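Endopolygalacturonase (Chondrostereum purpureum, PDB 1K5C) probably hydrolyses the alpha-1,4 linkages between galacturonosyl units within polygalacturonate, as a beta-helical glycoside hydrolase of family 28. Local coordinates at residues A[51-56]-A[82-87]; A[234-239]-A[271-276]; A[300-305]-A[324-329]. One frame throughout, in Å; residues are numbered along the deposited sequence.

Contact 1. Residues A[51-56]-A[82-87]; sequences FAKTTL and ALYWDG
K53 and L83 mark the nearest approach of the two backbones, their CA atoms 7.0 Å apart, where segment 51-56 runs from the end of strand 49-51 into a loop and segment 82-87 follows a 3-10 turn ending at L83. The K53 CG stands anti to the backbone N (chi1 -168°), and from there the extended chain slides past the Y84 side chain in the opposite direction, CG lying 3.8 Å from Y84 CZ and CE over one ring face. The chain ends at the L83 carbonyl, where NZ donates to L83 O over 2.9 Å from a position tilted 27° out of the carbonyl plane. On the way CD packs on L83 CB. Any cation-pi attraction between the ammonium and the Y84 ring is long and at most weak.

The Y84 hydroxyl meets the other loop at its backbone: T54 N donates to Y84 OH at 3.0 Å, while T54 CG2 touches the same oxygen and T54 O lies in the ring plane at the edge. A water that donates to F51 O lies 2.6 Å from Y84 OH and links the two. P97 and P118 pack against Y84 as well. The arrangement joins loops that leave successive coils of the right-handed parallel beta-helix of family 28 polygalacturonases, with Y84 about 11 Å, side chain to side chain, from the galacturonate-binding N151.

Contact 2. Residues A[234-239]-A[271-276]; sequences TSASVS and TGAPFS
The carbonyl oxygen of V238 is gripped by two donors of the adjoining strand: S276 N gives it a hydrogen bond of 2.9 Å, nearly along the C=O axis, and F275 CA adds a CA-H...O contact at 3.2 Å. The next link back along the strands runs the other way, from V238 N to P274 O, at 3.0 Å and almost straight (N-H...O 167°). V238 thus bonds through both N and O to the residues either side of F275, the pattern of a parallel bridge; V238 pairs with F275 and S239 with S276. Before the strands proper the ladder frays. A236 N reaches G272 O only weakly, at 3.3 Å, and A236 O is approached by A273 CA and P274 CD. The chain passes close here, since a CB on G272 would come within 3.1 Å of T234 CA. Also before the strands, A236 CB meets A273 CB at 3.9 Å.

V238 and F275 lie side by side on one face, pointing the same way. The F275 ring has CG anti to its own carbonyl carbon (chi1 -61°), and its CD1 lies 3.7 Å from V238 CB while CE1 reaches V238 CG2. F275 also packs on I227 and A229, and its side chain is about 6 Å from that of the galacturonate-binding K228. An alanine in place of F275 would probably leave V238 CB and CG2 without their aromatic neighbour and open a gap beside I227 and A229.

S237 OG is engaged elsewhere, by H207 ND1. V238 packs on I199 and I202 as well, so the V238-F275 pair joins strands 237-244 and 275-280 to strands 197-202 and 223-230 across the interior of the beta-helix.

Contact 3. Residues A[300-305]-A[324-329]; sequences CGNCSG and SDKAKI
C303 N donates to D325 OD2 across the contact, 3.0 Å away on the anti side of the carboxylate. Within 324-329, K326 NZ uses the syn lone pair of the same oxygen in a 2.8 Å salt bridge. Two donors thus restrain OD2, and the lysine, bent at chi3 and chi4, turns its NZ on to N302 OD1 in a weak bond of 3.3 Å. N302 ND2 is held separately by T271 O.

Among backbone groups, K328 N donates to G305 O at 2.9 Å (165°), and K326 N reaches C303 O only weakly. A water accepts from G305 N and donates to K326 O. The type II' turn from S324 to A327, closed by A327 N to S324 O and braced by S324 OG to A327 O, carries K326 N, the weak donor to C303 O.

Of the carbon contacts, C303 CB faces A327 CB at 4.0 Å in an apolar pair, and C300 CB rests on D325 CB, both cysteines being tied by their disulfide. Further along, A327 and I329 pack on W307 of strand 306-315, while S304 bonds through its backbone to F275 and D277 of strand 275-280, at the C-terminal end of the beta-helix.

Overall arrangement
Followed from the N terminus, the three contacts come in series; none encloses or crosses another. Contact 1 closes a loop of 25 intervening residues and ties together excursions from two early coils of the beta-helix. Contact 2 spans 31 residues and sets strand 275-280 beside strand 237-244. Contact 3 closes a loop of 18 intervening residues and joins the short strand 303-304 to the turn at 324-327 and the start of strand 328-333. Contacts 2 and 3 abut, their centres about 11 Å apart, because strands 275-280 and 303-304 are neighbours. Contact 1 lies across the chain's centre from contact 3, about 43 Å between centres, and about 36 Å from contact 2.

Contact 1. Residues A[51-56]-A[82-87]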
loop_
_atom_site.group_PDB
_atom_site.type_symbol
_atom_site.label_atom_id
_atom_site.label_comp_id
_atom_site.label_asym_id
_atom_site.label_seq_id
_atom_site.Cartn_x
_atom_site.Cartn_y
_atom_site.Cartn_z
ATOM N N PHE A 51 -4.151 19.897 -7.385
ATOM C CA PHE A 51 -5.362 19.447 -8.090
ATOM C C PHE A 51 -6.560 20.152 -7.464
ATOM O O PHE A 51 -6.934 19.923 -6.293
ATOM C CB PHE A 51 -5.498 17.935 -7.949
ATOM C CG PHE A 51 -4.433 17.207 -8.736
ATOM C CD1 PHE A 51 -3.085 17.170 -8.312
ATOM C CD2 PHE A 51 -4.770 16.527 -9.925
ATOM C CE1 PHE A 51 -2.125 16.525 -9.050
ATOM C CE2 PHE A 51 -3.787 15.846 -10.646
ATOM C CZ PHE A 51 -2.459 15.852 -10.204
ATOM N N ALA A 52 -7.171 21.069 -8.236
ATOM C CA ALA A 52 -8.366 21.766 -7.754
ATOM C C ALA A 52 -9.452 20.763 -7.438
ATOM O O ALA A 52 -9.546 19.675 -8.049
ATOM C CB ALA A 52 -8.831 22.769 -8.835
ATOM N N LYS A 53 -10.358 21.127 -6.519
ATOM C CA LYS A 53 -11.454 20.215 -6.159
ATOM C C LYS A 53 -12.235 19.837 -7.431
ATOM O O LYS A 53 -12.623 20.699 -8.237
ATOM C CB LYS A 53 -12.390 20.832 -5.124
ATOM C CG LYS A 53 -13.342 19.783 -4.545
ATOM C CD LYS A 53 -14.178 20.288 -3.410
ATOM C CE LYS A 53 -15.130 19.198 -2.893
ATOM N NZ LYS A 53 -15.932 19.680 -1.739
ATOM N N THR A 54 -12.478 18.535 -7.588
ATOM C CA THR A 54 -13.009 17.993 -8.828
ATOM C C THR A 54 -14.116 16.994 -8.541
ATOM O O THR A 54 -14.168 16.380 -7.465
ATOM C CB THR A 54 -11.861 17.345 -9.627
ATOM O OG1 THR A 54 -12.352 17.035 -10.946
ATOM C CG2 THR A 54 -11.292 16.098 -8.964
ATOM N N THR A 55 -14.965 16.790 -9.542
ATOM C CA THR A 55 -16.025 15.782 -9.494
ATOM C C THR A 55 -15.615 14.536 -10.257
ATOM O O THR A 55 -16.393 13.535 -10.204
ATOM C CB THR A 55 -17.384 16.314 -10.014
ATOM O OG1 THR A 55 -17.252 16.560 -11.445
ATOM C CG2 THR A 55 -17.788 17.560 -9.306
ATOM N N LEU A 56 -14.491 14.514 -10.953
ATOM C CA LEU A 56 -14.079 13.331 -11.684
ATOM C C LEU A 56 -13.759 12.150 -10.807
ATOM O O LEU A 56 -13.245 12.327 -9.670
ATOM C CB LEU A 56 -12.828 13.614 -12.542
ATOM C CG LEU A 56 -12.973 14.675 -13.619
ATOM C CD1 LEU A 56 -11.679 14.778 -14.408
ATOM C CD2 LEU A 56 -14.156 14.410 -14.543
ATOM N N ALA A 82 -8.507 17.460 2.204
ATOM C CA ALA A 82 -9.402 17.967 3.243
ATOM C C ALA A 82 -10.673 18.595 2.668
ATOM O O ALA A 82 -11.671 18.727 3.413
ATOM C CB ALA A 82 -8.693 18.985 4.137
ATOM N N LEU A 83 -10.689 18.917 1.374
ATOM C CA LEU A 83 -11.927 19.398 0.763
ATOM C C LEU A 83 -12.947 18.301 0.520
ATOM O O LEU A 83 -14.119 18.586 0.180
ATOM C CB LEU A 83 -11.611 20.105 -0.566
ATOM C CG LEU A 83 -10.661 21.279 -0.473
ATOM C CD1 LEU A 83 -10.439 21.869 -1.917
ATOM C CD2 LEU A 83 -11.139 22.355 0.490
ATOM N N TYR A 84 -12.514 17.052 0.667
ATOM C CA TYR A 84 -13.400 15.895 0.444
ATOM C C TYR A 84 -13.664 15.117 1.729
ATOM O O TYR A 84 -14.720 14.533 1.887
ATOM C CB TYR A 84 -12.762 14.962 -0.534
ATOM C CG TYR A 84 -12.310 15.527 -1.887
ATOM C CD1 TYR A 84 -13.116 15.426 -3.007
ATOM C CD2 TYR A 84 -11.064 16.129 -1.983
ATOM C CE1 TYR A 84 -12.683 15.968 -4.233
ATOM C CE2 TYR A 84 -10.595 16.626 -3.217
ATOM C CZ TYR A 84 -11.423 16.513 -4.335
ATOM O OH TYR A 84 -10.981 16.940 -5.570
ATOM N N TRP A 85 -12.637 14.998 2.610
ATOM C CA TRP A 85 -12.729 14.040 3.727
ATOM C C TRP A 85 -13.948 14.291 4.579
ATOM O O TRP A 85 -14.231 15.423 4.993
ATOM C CB TRP A 85 -11.471 14.183 4.600
ATOM C CG TRP A 85 -10.191 13.824 3.921
ATOM C CD1 TRP A 85 -10.009 12.938 2.882
ATOM C CD2 TRP A 85 -8.892 14.344 4.256
ATOM N NE1 TRP A 85 -8.666 12.879 2.558
ATOM C CE2 TRP A 85 -7.971 13.746 3.360
ATOM C CE3 TRP A 85 -8.436 15.288 5.179
ATOM C CZ2 TRP A 85 -6.596 14.034 3.389
ATOM C CZ3 TRP A 85 -7.068 15.595 5.195
ATOM C CH2 TRP A 85 -6.174 14.975 4.303
ATOM N N ASP A 86 -14.617 13.188 4.929
ATOM C CA ASP A 86 -15.860 13.282 5.707
ATOM C C ASP A 86 -15.986 12.098 6.681
ATOM O O ASP A 86 -17.106 11.854 7.178
ATOM C CB ASP A 86 -17.057 13.357 4.803
ATOM C CG ASP A 86 -17.317 12.096 4.017
ATOM O OD1 ASP A 86 -16.430 11.235 3.994
ATOM O OD2 ASP A 86 -18.421 11.954 3.389
ATOM N N GLY A 87 -14.923 11.363 6.923
ATOM C CA GLY A 87 -14.944 10.210 7.798
ATOM C C GLY A 87 -15.382 8.931 7.121
ATOM O O GLY A 87 -15.298 7.860 7.741
HETATM O O HOH W 1 -8.396 17.439 -5.693
#

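Contact 2. Residues A[234-239]-A[271-276]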
loop_
_atom_site.group_PDB
_atom_site.type_symbol
_atom_site.label_atom_id
_atom_site.label_comp_id
_atom_site.label_asym_id
_atom_site.label_seq_id
_atom_site.Cartn_x
_atom_site.Cartn_y
_atom_site.Cartn_z
ATOM N N THR A 234 -13.133 -16.896 -3.995
ATOM C CA THR A 234 -12.764 -18.176 -4.543
ATOM C C THR A 234 -11.710 -17.989 -5.629
ATOM O O THR A 234 -11.447 -16.884 -6.119
ATOM C CB THR A 234 -14.029 -18.865 -5.170
ATOM O OG1 THR A 234 -14.561 -18.014 -6.194
ATOM C CG2 THR A 234 -15.059 -19.129 -4.062
ATOM N N SER A 235 -11.078 -19.103 -6.030
ATOM C CA SER A 235 -10.013 -19.044 -7.080
ATOM C C SER A 235 -8.976 -17.988 -6.757
ATOM O O SER A 235 -8.602 -17.172 -7.624
ATOM C CB SER A 235 -10.622 -18.794 -8.464
ATOM O OG SER A 235 -11.539 -19.801 -8.805
ATOM N N ALA A 236 -8.526 -17.985 -5.477
ATOM C CA ALA A 236 -7.645 -16.920 -4.994
ATOM C C ALA A 236 -6.552 -17.569 -4.127
ATOM O O ALA A 236 -6.723 -18.709 -3.670
ATOM C CB ALA A 236 -8.415 -15.889 -4.201
ATOM N N SER A 237 -5.485 -16.836 -3.831
ATOM C CA SER A 237 -4.438 -17.411 -2.952
ATOM C C SER A 237 -3.451 -16.354 -2.526
ATOM O O SER A 237 -3.281 -15.320 -3.179
ATOM C CB SER A 237 -3.657 -18.531 -3.659
ATOM O OG SER A 237 -3.072 -18.095 -4.875
ATOM N N VAL A 238 -2.761 -16.661 -1.413
ATOM C CA VAL A 238 -1.560 -15.946 -0.960
ATOM C C VAL A 238 -0.541 -17.003 -0.665
ATOM O O VAL A 238 -0.802 -17.894 0.129
ATOM C CB VAL A 238 -1.820 -15.116 0.310
ATOM C CG1 VAL A 238 -0.535 -14.439 0.778
ATOM C CG2 VAL A 238 -2.947 -14.124 0.078
ATOM N N SER A 239 0.652 -16.938 -1.331
ATOM C CA SER A 239 1.652 -17.999 -1.126
ATOM C C SER A 239 3.051 -17.425 -1.164
ATOM O O SER A 239 3.440 -16.792 -2.142
ATOM C CB SER A 239 1.497 -19.057 -2.199
ATOM O OG SER A 239 2.338 -20.168 -1.987
ATOM N N THR A 271 -12.731 -20.714 2.690
ATOM C CA THR A 271 -11.801 -21.780 2.288
ATOM C C THR A 271 -11.292 -21.620 0.873
ATOM O O THR A 271 -10.512 -22.461 0.389
ATOM C CB THR A 271 -12.473 -23.169 2.422
ATOM O OG1 THR A 271 -13.609 -23.129 1.517
ATOM C CG2 THR A 271 -12.861 -23.414 3.852
ATOM N N GLY A 272 -11.720 -20.560 0.149
ATOM C CA GLY A 272 -11.424 -20.408 -1.257
ATOM C C GLY A 272 -10.223 -19.525 -1.595
ATOM O O GLY A 272 -9.949 -19.341 -2.788
ATOM N N ALA A 273 -9.521 -19.000 -0.584
ATOM C CA ALA A 273 -8.363 -18.152 -0.808
ATOM C C ALA A 273 -7.179 -18.658 0.029
ATOM O O ALA A 273 -6.690 -17.998 0.942
ATOM C CB ALA A 273 -8.699 -16.703 -0.437
ATOM N N PRO A 274 -6.721 -19.881 -0.255
ATOM C CA PRO A 274 -5.718 -20.528 0.617
ATOM C C PRO A 274 -4.481 -19.651 0.796
ATOM O O PRO A 274 -3.934 -19.078 -0.137
ATOM C CB PRO A 274 -5.354 -21.825 -0.138
ATOM C CG PRO A 274 -5.931 -21.641 -1.527
ATOM C CD PRO A 274 -7.176 -20.801 -1.319
ATOM N N PHE A 275 -3.984 -19.666 2.064
ATOM C CA PHE A 275 -2.713 -19.020 2.428
ATOM C C PHE A 275 -1.677 -20.116 2.654
ATOM O O PHE A 275 -1.935 -21.067 3.398
ATOM C CB PHE A 275 -2.811 -18.213 3.710
ATOM C CG PHE A 275 -3.787 -17.057 3.720
ATOM C CD1 PHE A 275 -4.363 -16.554 2.571
ATOM C CD2 PHE A 275 -4.124 -16.516 4.954
ATOM C CE1 PHE A 275 -5.289 -15.491 2.645
ATOM C CE2 PHE A 275 -5.015 -15.441 5.055
ATOM C CZ PHE A 275 -5.595 -14.930 3.886
ATOM N N SER A 276 -0.482 -19.933 2.105
ATOM C CA SER A 276 0.591 -20.921 2.306
ATOM C C SER A 276 1.939 -20.204 2.462
ATOM O O SER A 276 2.170 -19.126 1.923
ATOM C CB SER A 276 0.640 -21.933 1.208
ATOM O OG SER A 276 0.778 -21.366 -0.027
HETATM O O HOH W 2 -11.546 -21.626 -4.653
#

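Contact 3. Residues A[300-305]-A[324-329]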
loop_
_atom_site.group_PDB
_atom_site.type_symbol
_atom_site.label_atom_id
_atom_site.label_comp_id
_atom_site.label_asym_id
_atom_site.label_seq_id
_atom_site.Cartn_x
_atom_site.Cartn_y
_atom_site.Cartn_z
ATOM N N CYS A 300 -7.825 -19.206 9.970
ATOM C CA CYS A 300 -7.761 -19.891 8.680
ATOM C C CYS A 300 -8.933 -20.846 8.506
ATOM O O CYS A 300 -9.176 -21.707 9.361
ATOM C CB CYS A 300 -6.505 -20.782 8.568
ATOM S SG CYS A 300 -4.954 -19.872 8.371
ATOM N N GLY A 301 -9.587 -20.755 7.328
ATOM C CA GLY A 301 -10.382 -21.864 6.798
ATOM C C GLY A 301 -9.570 -22.748 5.902
ATOM O O GLY A 301 -9.950 -23.934 5.740
ATOM N N ASN A 302 -8.480 -22.270 5.283
ATOM C CA ASN A 302 -7.698 -23.093 4.378
ATOM C C ASN A 302 -6.272 -22.506 4.331
ATOM O O ASN A 302 -6.028 -21.506 3.625
ATOM C CB ASN A 302 -8.353 -23.136 2.992
ATOM C CG ASN A 302 -7.612 -24.054 2.032
ATOM O OD1 ASN A 302 -6.640 -24.732 2.414
ATOM N ND2 ASN A 302 -8.094 -24.090 0.778
ATOM N N CYS A 303 -5.369 -23.099 5.113
ATOM C CA CYS A 303 -3.966 -22.643 5.140
ATOM C C CYS A 303 -3.078 -23.879 5.159
ATOM O O CYS A 303 -3.460 -24.890 5.757
ATOM C CB CYS A 303 -3.659 -21.833 6.409
ATOM S SG CYS A 303 -4.541 -20.225 6.393
ATOM N N SER A 304 -1.903 -23.770 4.530
ATOM C CA SER A 304 -0.994 -24.878 4.386
ATOM C C SER A 304 0.464 -24.428 4.572
ATOM O O SER A 304 0.820 -23.254 4.350
ATOM C CB SER A 304 -1.109 -25.497 2.981
ATOM O OG SER A 304 -2.333 -26.236 2.878
ATOM N N GLY A 305 1.319 -25.397 4.884
ATOM C CA GLY A 305 2.758 -25.227 4.908
ATOM C C GLY A 305 3.321 -25.224 6.334
ATOM O O GLY A 305 2.618 -25.290 7.331
ATOM N N SER A 324 -5.003 -22.489 12.530
ATOM C CA SER A 324 -4.140 -22.473 11.341
ATOM C C SER A 324 -4.447 -23.521 10.319
ATOM O O SER A 324 -3.703 -23.666 9.338
ATOM C CB SER A 324 -2.651 -22.558 11.730
ATOM O OG SER A 324 -2.332 -23.789 12.293
ATOM N N ASP A 325 -5.538 -24.274 10.488
ATOM C CA ASP A 325 -5.933 -25.278 9.501
ATOM C C ASP A 325 -4.803 -26.273 9.296
ATOM O O ASP A 325 -4.314 -26.856 10.267
ATOM C CB ASP A 325 -6.519 -24.638 8.257
ATOM C CG ASP A 325 -7.047 -25.656 7.263
ATOM O OD1 ASP A 325 -7.900 -26.464 7.676
ATOM O OD2 ASP A 325 -6.605 -25.639 6.093
ATOM N N LYS A 326 -4.364 -26.498 8.067
ATOM C CA LYS A 326 -3.316 -27.503 7.815
ATOM C C LYS A 326 -1.922 -26.961 8.091
ATOM O O LYS A 326 -0.945 -27.756 8.144
ATOM C CB LYS A 326 -3.380 -27.964 6.341
ATOM C CG LYS A 326 -4.661 -28.751 6.006
ATOM C CD LYS A 326 -4.797 -28.970 4.524
ATOM C CE LYS A 326 -5.350 -27.792 3.721
ATOM N NZ LYS A 326 -6.779 -27.527 4.094
ATOM N N ALA A 327 -1.767 -25.645 8.215
ATOM C CA ALA A 327 -0.438 -25.066 8.420
ATOM C C ALA A 327 0.038 -25.351 9.836
ATOM O O ALA A 327 -0.755 -25.410 10.799
ATOM C CB ALA A 327 -0.464 -23.560 8.190
ATOM N N LYS A 328 1.358 -25.540 9.933
ATOM C CA LYS A 328 2.010 -25.724 11.252
ATOM C C LYS A 328 2.837 -24.503 11.530
ATOM O O LYS A 328 3.769 -24.214 10.748
ATOM C CB LYS A 328 2.900 -26.977 11.228
ATOM C CG LYS A 328 2.102 -28.280 11.038
ATOM C CD LYS A 328 3.073 -29.460 10.998
ATOM C CE LYS A 328 3.514 -29.905 9.617
ATOM N NZ LYS A 328 4.984 -30.260 9.553
ATOM N N ILE A 329 2.508 -23.737 12.593
ATOM C CA ILE A 329 3.277 -22.536 12.925
ATOM C C ILE A 329 4.289 -22.868 14.005
ATOM O O ILE A 329 3.923 -23.385 15.084
ATOM C CB ILE A 329 2.333 -21.385 13.364
ATOM C CG1 ILE A 329 1.264 -21.103 12.313
ATOM C CG2 ILE A 329 3.187 -20.190 13.721
ATOM C CD1 ILE A 329 0.238 -20.070 12.669
HETATM O O HOH W 3 0.419 -28.054 5.165
#